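Local coordinates for RPA0582 (Rhodopseudomonas palustris, PDB 3HHL), which is of unknown function but belongs to the DUF1330 family of the dimeric alpha-beta barrel clan and forms a two-chain assembly, at residues 26-31 with 125-130. Residues are numbered along the deposited sequence; the frame is centred on the assembly and turned at random.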
ATOM      1  N   HIS B  26      11.445  -2.381   3.128  1.00 32.39           N
ATOM      2  CA  HIS B  26      10.167  -3.032   3.007  1.00 32.18           C
ATOM      3  C   HIS B  26       9.589  -2.595   1.688  1.00 32.50           C
ATOM      4  O   HIS B  26       9.538  -1.419   1.370  1.00 33.88           O
ATOM      5  CB  HIS B  26       9.243  -2.638   4.157  1.00 32.23           C
ATOM      6  CG  HIS B  26       9.449  -3.448   5.391  1.00 30.85           C
ATOM      7  ND1 HIS B  26       8.632  -3.337   6.488  1.00 26.52           N
ATOM      8  CD2 HIS B  26      10.399  -4.368   5.708  1.00 32.78           C
ATOM      9  CE1 HIS B  26       9.050  -4.181   7.418  1.00 31.39           C
ATOM     10  NE2 HIS B  26      10.129  -4.812   6.978  1.00 30.44           N
HETATM   11  N   MSE B  27       9.180  -3.566   0.906  1.00 32.77           N
HETATM   12  CA  MSE B  27       8.706  -3.341  -0.414  1.00 32.59           C
HETATM   13  C   MSE B  27       7.197  -3.662  -0.410  1.00 32.27           C
HETATM   14  O   MSE B  27       6.791  -4.838  -0.409  1.00 31.36           O
HETATM   15  CB  MSE B  27       9.456  -4.257  -1.356  1.00 32.77           C
HETATM   16  CG  MSE B  27      10.945  -4.040  -1.408  1.00 33.77           C
HETATM   17 SE   MSE B  27      11.521  -2.253  -1.869  1.00 39.02          SE
HETATM   18  CE  MSE B  27      11.220  -2.151  -3.749  1.00 30.36           C
ATOM     19  N   LEU B  28       6.386  -2.606  -0.412  1.00 31.54           N
ATOM     20  CA  LEU B  28       4.942  -2.740  -0.525  1.00 32.21           C
ATOM     21  C   LEU B  28       4.572  -2.956  -1.979  1.00 33.01           C
ATOM     22  O   LEU B  28       4.830  -2.090  -2.802  1.00 33.75           O
ATOM     23  CB  LEU B  28       4.249  -1.505   0.000  1.00 31.56           C
ATOM     24  CG  LEU B  28       2.730  -1.477  -0.038  1.00 32.03           C
ATOM     25  CD1 LEU B  28       2.085  -2.716   0.606  1.00 28.11           C
ATOM     26  CD2 LEU B  28       2.264  -0.144   0.645  1.00 31.36           C
ATOM     27  N   ASN B  29       4.013  -4.114  -2.296  1.00 33.31           N
ATOM     28  CA  ASN B  29       3.570  -4.441  -3.662  1.00 33.84           C
ATOM     29  C   ASN B  29       2.021  -4.340  -3.761  1.00 34.43           C
ATOM     30  O   ASN B  29       1.287  -5.017  -3.001  1.00 35.21           O
ATOM     31  CB  ASN B  29       3.938  -5.896  -3.985  1.00 34.34           C
ATOM     32  CG  ASN B  29       5.400  -6.111  -4.242  1.00 34.78           C
ATOM     33  OD1 ASN B  29       5.785  -6.350  -5.378  1.00 37.49           O
ATOM     34  ND2 ASN B  29       6.231  -6.052  -3.194  1.00 36.94           N
ATOM     35  N   LEU B  30       1.510  -3.522  -4.663  1.00 34.05           N
ATOM     36  CA  LEU B  30       0.092  -3.536  -4.997  1.00 34.43           C
ATOM     37  C   LEU B  30      -0.008  -4.104  -6.433  1.00 35.20           C
ATOM     38  O   LEU B  30       0.525  -3.526  -7.361  1.00 35.50           O
ATOM     39  CB  LEU B  30      -0.505  -2.136  -4.922  1.00 34.07           C
ATOM     40  CG  LEU B  30      -0.213  -1.348  -3.644  1.00 34.73           C
ATOM     41  CD1 LEU B  30      -0.714   0.068  -3.751  1.00 32.59           C
ATOM     42  CD2 LEU B  30      -0.811  -2.026  -2.413  1.00 32.96           C
ATOM     43  N   VAL B  31      -0.653  -5.246  -6.631  1.00 35.38           N
ATOM     44  CA  VAL B  31      -0.623  -5.847  -7.949  1.00 35.76           C
ATOM     45  C   VAL B  31      -1.995  -6.198  -8.523  1.00 36.27           C
ATOM     46  O   VAL B  31      -2.773  -6.960  -7.896  1.00 36.90           O
ATOM     47  CB  VAL B  31       0.200  -7.139  -7.944  1.00 35.95           C
ATOM     48  CG1 VAL B  31       0.353  -7.633  -9.371  1.00 35.09           C
ATOM     49  CG2 VAL B  31       1.551  -6.918  -7.266  1.00 35.38           C
ATOM     50  N   ARG B 125       1.904  -1.231  -8.200  1.00 33.16           N
ATOM     51  CA  ARG B 125       2.816  -0.303  -7.514  1.00 33.82           C
ATOM     52  C   ARG B 125       3.821  -1.090  -6.727  1.00 33.50           C
ATOM     53  O   ARG B 125       3.499  -2.149  -6.235  1.00 33.43           O
ATOM     54  CB  ARG B 125       2.078   0.610  -6.555  1.00 33.80           C
ATOM     55  CG  ARG B 125       1.039   1.430  -7.195  1.00 35.30           C
ATOM     56  CD  ARG B 125       1.632   2.401  -8.181  1.00 36.54           C
ATOM     57  NE  ARG B 125       0.577   3.225  -8.743  1.00 37.79           N
ATOM     58  CZ  ARG B 125      -0.113   2.925  -9.846  1.00 40.75           C
ATOM     59  NH1 ARG B 125       0.138   1.814 -10.550  1.00 39.92           N
ATOM     60  NH2 ARG B 125      -1.046   3.771 -10.277  1.00 40.16           N
ATOM     61  N   LEU B 126       5.054  -0.596  -6.674  1.00 34.22           N
ATOM     62  CA  LEU B 126       6.094  -1.173  -5.815  1.00 34.49           C
ATOM     63  C   LEU B 126       6.708   0.008  -5.096  1.00 34.48           C
ATOM     64  O   LEU B 126       7.406   0.821  -5.700  1.00 34.16           O
ATOM     65  CB  LEU B 126       7.144  -1.943  -6.634  1.00 34.69           C
ATOM     66  CG  LEU B 126       8.242  -2.705  -5.873  1.00 34.40           C
ATOM     67  CD1 LEU B 126       7.598  -3.688  -4.956  1.00 33.82           C
ATOM     68  CD2 LEU B 126       9.249  -3.430  -6.826  1.00 28.63           C
ATOM     69  N   ILE B 127       6.394   0.109  -3.810  1.00 34.54           N
ATOM     70  CA  ILE B 127       6.771   1.249  -3.000  1.00 34.53           C
ATOM     71  C   ILE B 127       7.851   0.828  -2.044  1.00 34.54           C
ATOM     72  O   ILE B 127       7.690  -0.139  -1.311  1.00 34.85           O
ATOM     73  CB  ILE B 127       5.566   1.763  -2.213  1.00 34.84           C
ATOM     74  CG1 ILE B 127       4.381   2.038  -3.190  1.00 34.48           C
ATOM     75  CG2 ILE B 127       5.977   2.998  -1.419  1.00 32.43           C
ATOM     76  CD1 ILE B 127       3.087   2.520  -2.525  1.00 33.45           C
ATOM     77  N   ARG B 128       8.960   1.547  -2.059  1.00 34.55           N
ATOM     78  CA  ARG B 128      10.053   1.229  -1.179  1.00 34.75           C
ATOM     79  C   ARG B 128       9.886   2.014   0.109  1.00 34.59           C
ATOM     80  O   ARG B 128       9.725   3.224   0.048  1.00 34.01           O
ATOM     81  CB  ARG B 128      11.367   1.593  -1.806  1.00 34.52           C
ATOM     82  CG  ARG B 128      12.534   1.449  -0.827  1.00 34.92           C
ATOM     83  CD  ARG B 128      13.842   1.973  -1.433  1.00 34.07           C
ATOM     84  NE  ARG B 128      14.838   2.211  -0.418  1.00 33.47           N
ATOM     85  CZ  ARG B 128      16.124   2.389  -0.625  1.00 32.36           C
ATOM     86  NH1 ARG B 128      16.619   2.356  -1.835  1.00 34.09           N
ATOM     87  NH2 ARG B 128      16.921   2.640   0.410  1.00 35.93           N
ATOM     88  N   LEU B 129       9.945   1.325   1.263  1.00 34.17           N
ATOM     89  CA  LEU B 129       9.860   1.995   2.552  1.00 33.57           C
ATOM     90  C   LEU B 129      10.958   1.575   3.509  1.00 33.82           C
ATOM     91  O   LEU B 129      11.456   0.454   3.431  1.00 33.45           O
ATOM     92  CB  LEU B 129       8.500   1.750   3.173  1.00 33.24           C
ATOM     93  CG  LEU B 129       7.298   2.044   2.251  1.00 32.72           C
ATOM     94  CD1 LEU B 129       6.649   0.726   1.762  1.00 27.68           C
ATOM     95  CD2 LEU B 129       6.271   2.936   2.884  1.00 28.67           C
ATOM     96  N   LYS B 130      11.344   2.491   4.395  1.00 34.20           N
ATOM     97  CA  LYS B 130      12.135   2.147   5.565  1.00 35.46           C
ATOM     98  C   LYS B 130      11.161   1.837   6.679  1.00 35.85           C
ATOM     99  O   LYS B 130      10.372   2.664   7.027  1.00 35.75           O
ATOM    100  CB  LYS B 130      12.990   3.311   6.012  1.00 35.99           C
ATOM    101  CG  LYS B 130      13.925   2.968   7.154  1.00 38.84           C
ATOM    102  CD  LYS B 130      14.194   4.081   8.123  1.00 41.70           C
ATOM    103  CE  LYS B 130      15.421   4.855   7.809  1.00 47.04           C
ATOM    104  NZ  LYS B 130      15.207   6.335   8.229  1.00 54.92           N
TER
HETATM  105  O   HOH W   1       4.538  -5.003  -7.295  1.00 42.75           O
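Leu126 fits into a notch between Met27 and Asn29 on one face of two antiparallel strands. Its CG stands 3.7 Å from Met27 CE, and its CD1 lies beside the amide of Asn29. Met27, here selenomethionine, is bent at chi2 (-57°) and chi3 (-76°) and curls toward the facing strand: Met27 SE rests 3.8 Å from Arg128 CB while CE reaches Leu126, a course that the unbranched, flexible methionine chain can follow. With Leu126 cut back to an alanine, a gap would probably open beside the Met27 methyl and the Asn29 amide would lose its apolar neighbour. Asn29 suits this buried place because its amide has polar work: OD1 accepts from a water 2.7 Å away that also donates to Arg125 O, and ND2 bonds weakly to Met27 O. Strands 25-33 and 121-131 belong to the antiparallel sheet of a ferredoxin-like dimeric alpha-beta barrel, and residues 126-130 also pair with a strand of the neighbouring subunit. Six backbone hydrogen bonds set the register. On the other face, Leu129 CD1 packs 3.7 Å from Leu28 CB, branched Ile127 packs against Leu28 and Phe75 of the neighbouring subunit, and Leu30 CD1 lies 4.0 Å from Arg125 CB, whose guanidinium turns away to Asp123 and the neighbouring subunit's Glu85.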